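Local coordinates for protein enoyl-CoA hydratase (Mycobacterium smegmatis, PDB 3PE8) that probably catalyses the reversible hydration of 2-enoyl-CoA thioesters to 3-hydroxyacyl-CoA, as a zinc-binding member of the crotonase family, at residues F41-D52 with K87-V95; G133-R143 with A220-W231. All coordinates share one frame; numbering follows the deposited sequence. Where two conformers were deposited one is given.

Contact 1: F41-D52 with K87-V95; sequences FFRALSDAQNDD and KWPDMTKPV
Phe41, Phe42 and Leu45, near one end of the helical segment, meet Trp88 and its neighbours through rings and CH groups. Leu45 CD1 sits squarely over the six-membered ring of Trp88, 3.6 Å from its centroid, while Phe41 turns an edge to the indole in an offset edge-to-face pair with planes at 64°. Across one face of Phe42 lies Lys87 CB, 3.5 Å from the ring centroid; the bend at chi2 then leads the lysine chain away. Pro89 CG packs on Leu45 CB at 3.7 Å, and Met91 SD touches the same leucine.

In the crotonase fold, this is where helix 35-50 is covered by the loop running into strand 95-99.

Polar bonds hold the other end. Gln49 OE1 takes two backbone N-H groups, Thr92 N (2.9 Å) from above the carbonyl plane and Lys93 N on a lone pair, while NE2 gives a nearly straight bond to the side-chain Thr92 OG1 (3.0 Å, 167°). Lys93, extended beyond CG, carries NZ to the C-terminal end of the helix. There NZ shares its hydrogens among Ala48 O (2.9 Å), met in its carbonyl plane, Gln49 O, approached from above its plane, Val54 O and a water that leads to Asp52 OD1.

Contact 2: G133-R143 with A220-W231; sequences GLMPTWGLSVR and ALWAEAEAARQW
Glu224 OE2 is gripped twice by Ser141, whose OG donates at 2.7 Å from the anti side of the carboxylate and whose backbone N donates at 3.0 Å, nearly in line with the C-O bond. In this crotonase-family chain the long helix 199-234 thus presents an acidic side chain to the start of helix 140-148, where Gly139 is the N-cap residue. Glu224 OE1 takes Gly139 N at 2.8 Å on its syn lone pair. An extended chain, with CG anti to the backbone N (chi1 171°), carries the carboxylate across to this turn, and the helix N-terminus would probably stabilise its negative charge. Ser141 reaches OE2 because chi1 of 63° places OG between its own N and carbonyl carbon. Nearby, Trp138 N and Leu140 N both bond to Glu109, which coordinates the zinc ion with His129, so the same turn faces the metal site.

Apolar packing lies to both sides of the carboxylate. Val142 CG2 rests against Ala220 CB at 3.5 Å, and Leu221 CD2 meets Gly139 CA. Met135 CB packs on Ala228, CE reaches Ala227 CB, and CG lies over one face of the Trp231 indole, with SD farther above it in a Met-aromatic contact. A water spans Pro136 O and Glu224 O. Gly133 ends the preceding helix in a Schellman motif, and its O receives Trp231 NE1 at 3.0 Å, the donor standing 51° out of the carbonyl plane.

Contact 1 closes before contact 2 opens along the chain, and their centres lie 24 Å apart within one crotonase-type domain. The first joins helix 35-50 to the loop leading into strand 95-99 of the six-stranded sheet; the second joins the loop before helix 140-148, and that helix's first turn, to the long helix 199-234. They meet where Phe42 CZ packs against Trp138 CH2 at 3.8 Å, in an edge-to-face ring pair. Contact 2 is the nearer to the zinc ion: the Pro136 side chain lies about 5 Å from it, that of Phe42 about 10 Å. Contact 2 also adjoins neighbouring subunits of the six-chain assembly, with Ala227 packing on Ser208 of a third subunit.

Contact 1: F41-D52 with K87-V95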
loop_
_atom_site.group_PDB
_atom_site.type_symbol
_atom_site.label_atom_id
_atom_site.label_comp_id
_atom_site.label_asym_id
_atom_site.label_seq_id
_atom_site.Cartn_x
_atom_site.Cartn_y
_atom_site.Cartn_z
ATOM N N PHE A 41 22.330 -22.386 -11.610
ATOM C CA PHE A 41 21.008 -22.637 -11.019
ATOM C C PHE A 41 19.949 -21.695 -11.565
ATOM O O PHE A 41 18.859 -22.113 -12.001
ATOM C CB PHE A 41 21.087 -22.523 -9.501
ATOM C CG PHE A 41 19.770 -22.700 -8.819
ATOM C CD1 PHE A 41 19.146 -23.940 -8.782
ATOM C CD2 PHE A 41 19.115 -21.602 -8.272
ATOM C CE1 PHE A 41 17.902 -24.081 -8.174
ATOM C CE2 PHE A 41 17.872 -21.756 -7.661
ATOM C CZ PHE A 41 17.277 -23.004 -7.634
ATOM N N PHE A 42 20.253 -20.403 -11.555
ATOM C CA PHE A 42 19.289 -19.413 -12.015
ATOM C C PHE A 42 18.992 -19.586 -13.496
ATOM O O PHE A 42 17.843 -19.431 -13.926
ATOM C CB PHE A 42 19.691 -17.983 -11.616
ATOM C CG PHE A 42 19.655 -17.742 -10.119
ATOM C CD1 PHE A 42 18.476 -17.945 -9.406
ATOM C CD2 PHE A 42 20.790 -17.376 -9.414
ATOM C CE1 PHE A 42 18.435 -17.778 -8.025
ATOM C CE2 PHE A 42 20.739 -17.208 -8.021
ATOM C CZ PHE A 42 19.548 -17.379 -7.344
ATOM N N ARG A 43 20.010 -19.934 -14.295
ATOM C CA ARG A 43 19.798 -20.260 -15.693
ATOM C C ARG A 43 18.923 -21.512 -15.872
ATOM O O ARG A 43 18.063 -21.551 -16.731
ATOM C CB ARG A 43 21.139 -20.431 -16.431
ATOM C CG ARG A 43 20.997 -20.792 -17.903
ATOM C CD ARG A 43 22.350 -20.730 -18.622
ATOM N NE ARG A 43 23.229 -21.797 -18.118
ATOM C CZ ARG A 43 24.332 -21.642 -17.376
ATOM N NH1 ARG A 43 24.786 -20.435 -17.009
ATOM N NH2 ARG A 43 24.997 -22.730 -17.003
ATOM N N ALA A 44 19.145 -22.522 -15.042
ATOM C CA ALA A 44 18.346 -23.747 -15.100
ATOM C C ALA A 44 16.860 -23.494 -14.802
ATOM O O ALA A 44 15.982 -24.104 -15.435
ATOM C CB ALA A 44 18.935 -24.817 -14.138
ATOM N N LEU A 45 16.573 -22.583 -13.881
ATOM C CA LEU A 45 15.189 -22.187 -13.603
ATOM C C LEU A 45 14.534 -21.559 -14.829
ATOM O O LEU A 45 13.408 -21.926 -15.216
ATOM C CB LEU A 45 15.093 -21.250 -12.386
ATOM C CG LEU A 45 15.293 -21.884 -11.001
ATOM C CD1 LEU A 45 15.288 -20.793 -9.925
ATOM C CD2 LEU A 45 14.267 -22.982 -10.708
ATOM N N SER A 46 15.250 -20.638 -15.473
ATOM C CA SER A 46 14.765 -19.987 -16.667
ATOM C C SER A 46 14.576 -20.984 -17.795
ATOM O O SER A 46 13.575 -20.956 -18.533
ATOM C CB SER A 46 15.764 -18.911 -17.103
ATOM O OG SER A 46 15.569 -17.797 -16.269
ATOM N N ASP A 47 15.515 -21.903 -17.913
ATOM C CA ASP A 47 15.437 -22.904 -18.978
ATOM C C ASP A 47 14.215 -23.807 -18.751
ATOM O O ASP A 47 13.508 -24.161 -19.710
ATOM C CB ASP A 47 16.724 -23.740 -19.050
ATOM C CG ASP A 47 17.894 -23.017 -19.740
ATOM O OD1 ASP A 47 17.733 -21.974 -20.401
ATOM O OD2 ASP A 47 19.019 -23.539 -19.638
ATOM N N ALA A 48 13.949 -24.172 -17.482
ATOM C CA ALA A 48 12.793 -24.994 -17.142
ATOM C C ALA A 48 11.496 -24.259 -17.506
ATOM O O ALA A 48 10.584 -24.841 -18.063
ATOM C CB ALA A 48 12.812 -25.381 -15.647
ATOM N N GLN A 49 11.448 -22.968 -17.211
ATOM C CA GLN A 49 10.276 -22.165 -17.546
ATOM C C GLN A 49 10.004 -22.171 -19.040
ATOM O O GLN A 49 8.841 -22.201 -19.478
ATOM C CB GLN A 49 10.460 -20.730 -17.041
ATOM C CG GLN A 49 9.338 -19.799 -17.426
ATOM C CD GLN A 49 8.014 -20.174 -16.812
ATOM O OE1 GLN A 49 7.964 -20.682 -15.693
ATOM N NE2 GLN A 49 6.921 -19.853 -17.509
ATOM N N ASN A 50 11.078 -22.107 -19.831
ATOM C CA ASN A 50 10.980 -22.028 -21.290
ATOM C C ASN A 50 10.804 -23.372 -22.015
ATOM O O ASN A 50 10.481 -23.407 -23.214
ATOM C CB ASN A 50 12.217 -21.305 -21.848
ATOM C CG ASN A 50 12.304 -19.859 -21.397
ATOM O OD1 ASN A 50 11.285 -19.227 -21.123
ATOM N ND2 ASN A 50 13.537 -19.331 -21.304
ATOM N N ASP A 51 10.975 -24.470 -21.290
ATOM C CA ASP A 51 11.006 -25.788 -21.888
ATOM C C ASP A 51 9.617 -26.393 -21.850
ATOM O O ASP A 51 9.087 -26.691 -20.779
ATOM C CB ASP A 51 12.002 -26.694 -21.149
ATOM C CG ASP A 51 12.298 -27.986 -21.902
ATOM O OD1 ASP A 51 11.423 -28.445 -22.684
ATOM O OD2 ASP A 51 13.436 -28.511 -21.736
ATOM N N ASP A 52 9.027 -26.603 -23.022
ATOM C CA ASP A 52 7.690 -27.146 -23.107
ATOM C C ASP A 52 7.561 -28.593 -22.607
ATOM O O ASP A 52 6.442 -29.044 -22.383
ATOM C CB ASP A 52 7.150 -27.056 -24.559
ATOM C CG ASP A 52 6.849 -25.622 -25.000
ATOM O OD1 ASP A 52 6.864 -24.697 -24.176
ATOM O OD2 ASP A 52 6.567 -25.409 -26.208
ATOM N N LYS A 87 18.229 -12.743 -8.107
ATOM C CA LYS A 87 18.369 -13.393 -9.413
ATOM C C LYS A 87 17.261 -14.406 -9.737
ATOM O O LYS A 87 17.165 -14.860 -10.867
ATOM C CB LYS A 87 19.684 -14.170 -9.435
ATOM C CG LYS A 87 20.948 -13.311 -9.245
ATOM C CD LYS A 87 21.226 -12.445 -10.429
ATOM C CE LYS A 87 22.469 -11.590 -10.160
ATOM N NZ LYS A 87 22.654 -10.558 -11.190
ATOM N N TRP A 88 16.426 -14.782 -8.767
ATOM C CA TRP A 88 15.440 -15.821 -9.023
ATOM C C TRP A 88 14.465 -15.265 -10.048
ATOM O O TRP A 88 13.890 -14.197 -9.816
ATOM C CB TRP A 88 14.710 -16.177 -7.728
ATOM C CG TRP A 88 13.786 -17.358 -7.824
ATOM C CD1 TRP A 88 12.571 -17.401 -8.473
ATOM C CD2 TRP A 88 13.970 -18.630 -7.235
ATOM N NE1 TRP A 88 11.993 -18.638 -8.317
ATOM C CE2 TRP A 88 12.835 -19.410 -7.552
ATOM C CE3 TRP A 88 14.967 -19.192 -6.422
ATOM C CZ2 TRP A 88 12.686 -20.718 -7.092
ATOM C CZ3 TRP A 88 14.825 -20.464 -5.982
ATOM C CH2 TRP A 88 13.682 -21.228 -6.293
ATOM N N PRO A 89 14.275 -15.969 -11.183
ATOM C CA PRO A 89 13.507 -15.430 -12.317
ATOM C C PRO A 89 11.986 -15.525 -12.159
ATOM O O PRO A 89 11.491 -16.261 -11.305
ATOM C CB PRO A 89 13.973 -16.317 -13.482
ATOM C CG PRO A 89 14.252 -17.625 -12.832
ATOM C CD PRO A 89 14.888 -17.265 -11.516
ATOM N N ASP A 90 11.253 -14.733 -12.939
ATOM C CA ASP A 90 9.808 -14.836 -12.977
ATOM C C ASP A 90 9.442 -16.173 -13.618
ATOM O O ASP A 90 9.929 -16.513 -14.699
ATOM C CB ASP A 90 9.186 -13.692 -13.779
ATOM C CG ASP A 90 7.660 -13.717 -13.751
ATOM O OD1 ASP A 90 7.073 -14.056 -12.708
ATOM O OD2 ASP A 90 7.048 -13.349 -14.780
ATOM N N MET A 91 8.592 -16.927 -12.947
ATOM C CA MET A 91 8.214 -18.267 -13.388
ATOM C C MET A 91 6.712 -18.412 -13.200
ATOM O O MET A 91 6.147 -17.878 -12.243
ATOM C CB MET A 91 8.952 -19.317 -12.560
ATOM C CG MET A 91 10.455 -19.344 -12.826
ATOM S SD MET A 91 11.216 -20.623 -11.837
ATOM C CE MET A 91 10.668 -22.103 -12.718
ATOM N N THR A 92 6.073 -19.160 -14.092
ATOM C CA THR A 92 4.671 -19.528 -13.921
ATOM C C THR A 92 4.518 -21.007 -13.651
ATOM O O THR A 92 3.411 -21.450 -13.346
ATOM C CB THR A 92 3.835 -19.167 -15.120
ATOM O OG1 THR A 92 4.244 -19.939 -16.261
ATOM C CG2 THR A 92 3.930 -17.650 -15.406
ATOM N N LYS A 93 5.604 -21.776 -13.768
ATOM C CA LYS A 93 5.586 -23.210 -13.431
ATOM C C LYS A 93 5.950 -23.389 -11.946
ATOM O O LYS A 93 6.888 -22.776 -11.464
ATOM C CB LYS A 93 6.575 -23.962 -14.324
ATOM C CG LYS A 93 6.220 -23.867 -15.813
ATOM C CD LYS A 93 7.146 -24.636 -16.689
ATOM C CE LYS A 93 6.831 -24.390 -18.143
ATOM N NZ LYS A 93 7.852 -25.026 -19.019
ATOM N N PRO A 94 5.247 -24.271 -11.237
ATOM C CA PRO A 94 5.508 -24.415 -9.835
ATOM C C PRO A 94 6.884 -24.971 -9.494
ATOM O O PRO A 94 7.370 -25.863 -10.171
ATOM C CB PRO A 94 4.461 -25.427 -9.376
ATOM C CG PRO A 94 3.447 -25.469 -10.403
ATOM C CD PRO A 94 4.055 -25.016 -11.663
ATOM N N VAL A 95 7.472 -24.444 -8.423
ATOM C CA VAL A 95 8.761 -24.879 -7.887
ATOM C C VAL A 95 8.558 -25.420 -6.477
ATOM O O VAL A 95 8.103 -24.707 -5.583
ATOM C CB VAL A 95 9.800 -23.741 -7.832
ATOM C CG1 VAL A 95 11.132 -24.251 -7.247
ATOM C CG2 VAL A 95 10.057 -23.189 -9.248
HETATM O O HOH W 1 7.000 -24.102 -21.578
#

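Contact 2: G133-R143 with A220-W231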
loop_
_atom_site.group_PDB
_atom_site.type_symbol
_atom_site.label_atom_id
_atom_site.label_comp_id
_atom_site.label_asym_id
_atom_site.label_seq_id
_atom_site.Cartn_x
_atom_site.Cartn_y
_atom_site.Cartn_z
ATOM N N GLY A 133 27.676 -10.862 10.183
ATOM C CA GLY A 133 27.776 -9.415 9.948
ATOM C C GLY A 133 27.365 -8.985 8.567
ATOM O O GLY A 133 28.003 -8.091 7.976
ATOM N N LEU A 134 26.324 -9.627 8.028
ATOM C CA LEU A 134 25.789 -9.297 6.703
ATOM C C LEU A 134 24.299 -8.976 6.849
ATOM O O LEU A 134 23.642 -9.422 7.803
ATOM C CB LEU A 134 26.004 -10.443 5.711
ATOM C CG LEU A 134 27.456 -10.799 5.385
ATOM C CD1 LEU A 134 27.555 -12.038 4.523
ATOM C CD2 LEU A 134 28.200 -9.621 4.725
ATOM N N MET A 135 23.793 -8.135 5.961
ATOM C CA MET A 135 22.348 -7.926 5.838
ATOM C C MET A 135 21.794 -8.720 4.648
ATOM O O MET A 135 22.460 -8.836 3.619
ATOM C CB MET A 135 22.045 -6.442 5.666
ATOM C CG MET A 135 22.308 -5.632 6.902
ATOM S SD MET A 135 21.184 -5.918 8.263
ATOM C CE MET A 135 19.783 -4.963 7.628
ATOM N N PRO A 136 20.546 -9.221 4.756
ATOM C CA PRO A 136 19.962 -10.027 3.682
ATOM C C PRO A 136 19.581 -9.175 2.466
ATOM O O PRO A 136 19.132 -8.035 2.612
ATOM C CB PRO A 136 18.700 -10.620 4.342
ATOM C CG PRO A 136 18.335 -9.647 5.375
ATOM C CD PRO A 136 19.636 -9.096 5.900
ATOM N N THR A 137 19.793 -9.722 1.265
ATOM C CA THR A 137 19.415 -9.060 0.032
ATOM C C THR A 137 18.581 -9.938 -0.896
ATOM O O THR A 137 18.190 -9.498 -1.989
ATOM C CB THR A 137 20.671 -8.557 -0.752
ATOM O OG1 THR A 137 21.441 -9.665 -1.196
ATOM C CG2 THR A 137 21.516 -7.629 0.140
ATOM N N TRP A 138 18.262 -11.162 -0.470
ATOM C CA TRP A 138 17.448 -12.071 -1.270
ATOM C C TRP A 138 16.127 -12.370 -0.581
ATOM O O TRP A 138 15.547 -13.453 -0.729
ATOM C CB TRP A 138 18.176 -13.389 -1.526
ATOM C CG TRP A 138 19.208 -13.383 -2.610
ATOM C CD1 TRP A 138 19.684 -12.315 -3.321
ATOM C CD2 TRP A 138 19.933 -14.533 -3.092
ATOM N NE1 TRP A 138 20.647 -12.729 -4.228
ATOM C CE2 TRP A 138 20.824 -14.082 -4.090
ATOM C CE3 TRP A 138 19.915 -15.898 -2.761
ATOM C CZ2 TRP A 138 21.676 -14.947 -4.775
ATOM C CZ3 TRP A 138 20.767 -16.747 -3.429
ATOM C CH2 TRP A 138 21.639 -16.272 -4.422
ATOM N N GLY A 139 15.635 -11.388 0.140
ATOM C CA GLY A 139 14.292 -11.435 0.688
ATOM C C GLY A 139 14.069 -12.077 2.038
ATOM O O GLY A 139 12.907 -12.137 2.480
ATOM N N LEU A 140 15.125 -12.494 2.721
ATOM C CA LEU A 140 14.910 -13.147 4.012
ATOM C C LEU A 140 14.043 -12.297 4.942
ATOM O O LEU A 140 13.157 -12.806 5.629
ATOM C CB LEU A 140 16.224 -13.494 4.675
ATOM C CG LEU A 140 16.143 -14.455 5.868
ATOM C CD1 LEU A 140 17.350 -15.324 5.923
ATOM C CD2 LEU A 140 15.989 -13.565 7.133
ATOM N N SER A 141 14.313 -10.995 5.040
ATOM C CA SER A 141 13.645 -10.172 6.046
ATOM C C SER A 141 12.173 -9.877 5.712
ATOM O O SER A 141 11.404 -9.437 6.573
ATOM C CB SER A 141 14.436 -8.891 6.326
ATOM O OG SER A 141 14.548 -8.045 5.207
ATOM N N VAL A 142 11.793 -10.167 4.476
ATOM C CA VAL A 142 10.412 -10.057 4.031
ATOM C C VAL A 142 9.713 -11.420 4.099
ATOM O O VAL A 142 8.633 -11.549 4.679
ATOM C CB VAL A 142 10.332 -9.504 2.616
ATOM C CG1 VAL A 142 8.873 -9.390 2.149
ATOM C CG2 VAL A 142 11.061 -8.121 2.611
ATOM N N ARG A 143 10.347 -12.429 3.500
ATOM C CA ARG A 143 9.688 -13.720 3.369
ATOM C C ARG A 143 9.730 -14.591 4.622
ATOM O O ARG A 143 8.847 -15.437 4.787
ATOM C CB ARG A 143 10.223 -14.497 2.168
ATOM C CG ARG A 143 10.038 -13.784 0.843
ATOM C CD ARG A 143 10.253 -14.690 -0.387
ATOM N NE ARG A 143 10.028 -13.874 -1.568
ATOM C CZ ARG A 143 10.960 -13.164 -2.207
ATOM N NH1 ARG A 143 12.249 -13.276 -1.901
ATOM N NH2 ARG A 143 10.585 -12.338 -3.190
ATOM N N ALA A 220 8.393 -3.734 0.930
ATOM C CA ALA A 220 9.263 -4.367 1.907
ATOM C C ALA A 220 10.603 -4.766 1.337
ATOM O O ALA A 220 11.644 -4.636 2.013
ATOM C CB ALA A 220 8.540 -5.628 2.493
ATOM N N LEU A 221 10.593 -5.306 0.114
ATOM C CA LEU A 221 11.827 -5.671 -0.556
ATOM C C LEU A 221 12.730 -4.465 -0.814
ATOM O O LEU A 221 13.941 -4.553 -0.707
ATOM C CB LEU A 221 11.527 -6.455 -1.839
ATOM C CG LEU A 221 10.967 -7.846 -1.587
ATOM C CD1 LEU A 221 10.284 -8.392 -2.833
ATOM C CD2 LEU A 221 12.055 -8.819 -1.072
ATOM N N TRP A 222 12.138 -3.334 -1.169
ATOM C CA TRP A 222 12.896 -2.095 -1.295
ATOM C C TRP A 222 13.530 -1.693 0.029
ATOM O O TRP A 222 14.692 -1.368 0.077
ATOM C CB TRP A 222 11.993 -0.969 -1.781
ATOM C CG TRP A 222 12.755 0.339 -2.014
ATOM C CD1 TRP A 222 12.719 1.477 -1.235
ATOM C CD2 TRP A 222 13.740 0.603 -3.040
ATOM N NE1 TRP A 222 13.565 2.438 -1.748
ATOM C CE2 TRP A 222 14.208 1.917 -2.843
ATOM C CE3 TRP A 222 14.242 -0.132 -4.127
ATOM C CZ2 TRP A 222 15.154 2.504 -3.682
ATOM C CZ3 TRP A 222 15.196 0.469 -4.967
ATOM C CH2 TRP A 222 15.632 1.771 -4.728
ATOM N N ALA A 223 12.755 -1.737 1.112
ATOM C CA ALA A 223 13.266 -1.435 2.426
ATOM C C ALA A 223 14.427 -2.337 2.841
ATOM O O ALA A 223 15.398 -1.851 3.406
ATOM C CB ALA A 223 12.148 -1.492 3.463
ATOM N N GLU A 224 14.322 -3.623 2.524
ATOM C CA GLU A 224 15.390 -4.586 2.812
ATOM C C GLU A 224 16.664 -4.143 2.023
ATOM O O GLU A 224 17.784 -4.119 2.587
ATOM C CB GLU A 224 14.970 -6.007 2.397
ATOM C CG GLU A 224 16.119 -7.012 2.477
ATOM C CD GLU A 224 15.763 -8.381 2.028
ATOM O OE1 GLU A 224 15.871 -8.677 0.821
ATOM O OE2 GLU A 224 15.369 -9.172 2.921
ATOM N N ALA A 225 16.490 -3.808 0.749
ATOM C CA ALA A 225 17.611 -3.435 -0.115
ATOM C C ALA A 225 18.265 -2.155 0.401
ATOM O O ALA A 225 19.486 -2.059 0.480
ATOM C CB ALA A 225 17.177 -3.268 -1.593
ATOM N N GLU A 226 17.439 -1.197 0.781
ATOM C CA GLU A 226 17.952 0.052 1.341
ATOM C C GLU A 226 18.719 -0.178 2.645
ATOM O O GLU A 226 19.794 0.408 2.838
ATOM C CB GLU A 226 16.815 1.016 1.525
ATOM C CG GLU A 226 16.270 1.506 0.185
ATOM C CD GLU A 226 17.187 2.489 -0.480
ATOM O OE1 GLU A 226 17.095 3.679 -0.088
ATOM O OE2 GLU A 226 18.012 2.090 -1.355
ATOM N N ALA A 227 18.204 -1.032 3.524
ATOM C CA ALA A 227 18.906 -1.337 4.774
ATOM C C ALA A 227 20.260 -2.014 4.501
ATOM O O ALA A 227 21.245 -1.741 5.196
ATOM C CB ALA A 227 18.043 -2.200 5.692
ATOM N N ALA A 228 20.321 -2.893 3.488
ATOM C CA ALA A 228 21.578 -3.544 3.110
ATOM C C ALA A 228 22.592 -2.516 2.588
ATOM O O ALA A 228 23.762 -2.540 2.971
ATOM C CB ALA A 228 21.329 -4.653 2.076
ATOM N N ARG A 229 22.136 -1.603 1.739
ATOM C CA ARG A 229 23.022 -0.583 1.213
ATOM C C ARG A 229 23.571 0.306 2.327
ATOM O O ARG A 229 24.759 0.653 2.331
ATOM C CB ARG A 229 22.319 0.226 0.131
ATOM C CG ARG A 229 22.149 -0.597 -1.151
ATOM C CD ARG A 229 21.670 0.210 -2.332
ATOM N NE ARG A 229 20.215 0.391 -2.339
ATOM C CZ ARG A 229 19.350 -0.361 -3.011
ATOM N NH1 ARG A 229 18.062 -0.081 -2.932
ATOM N NH2 ARG A 229 19.748 -1.398 -3.747
ATOM N N GLN A 230 22.715 0.645 3.280
ATOM C CA GLN A 230 23.121 1.507 4.395
ATOM C C GLN A 230 24.150 0.782 5.271
ATOM O O GLN A 230 25.070 1.414 5.768
ATOM C CB GLN A 230 21.915 1.939 5.239
ATOM N N TRP A 231 23.956 -0.525 5.468
ATOM C CA TRP A 231 24.926 -1.382 6.186
ATOM C C TRP A 231 26.296 -1.435 5.510
ATOM O O TRP A 231 27.354 -1.260 6.164
ATOM C CB TRP A 231 24.352 -2.807 6.325
ATOM C CG TRP A 231 25.293 -3.789 6.995
ATOM C CD1 TRP A 231 26.041 -4.768 6.387
ATOM C CD2 TRP A 231 25.543 -3.917 8.395
ATOM N NE1 TRP A 231 26.761 -5.479 7.330
ATOM C CE2 TRP A 231 26.466 -4.975 8.566
ATOM C CE3 TRP A 231 25.073 -3.241 9.533
ATOM C CZ2 TRP A 231 26.910 -5.377 9.813
ATOM C CZ3 TRP A 231 25.536 -3.623 10.756
ATOM C CH2 TRP A 231 26.441 -4.689 10.896
HETATM O O HOH W 2 18.710 -6.027 4.449
#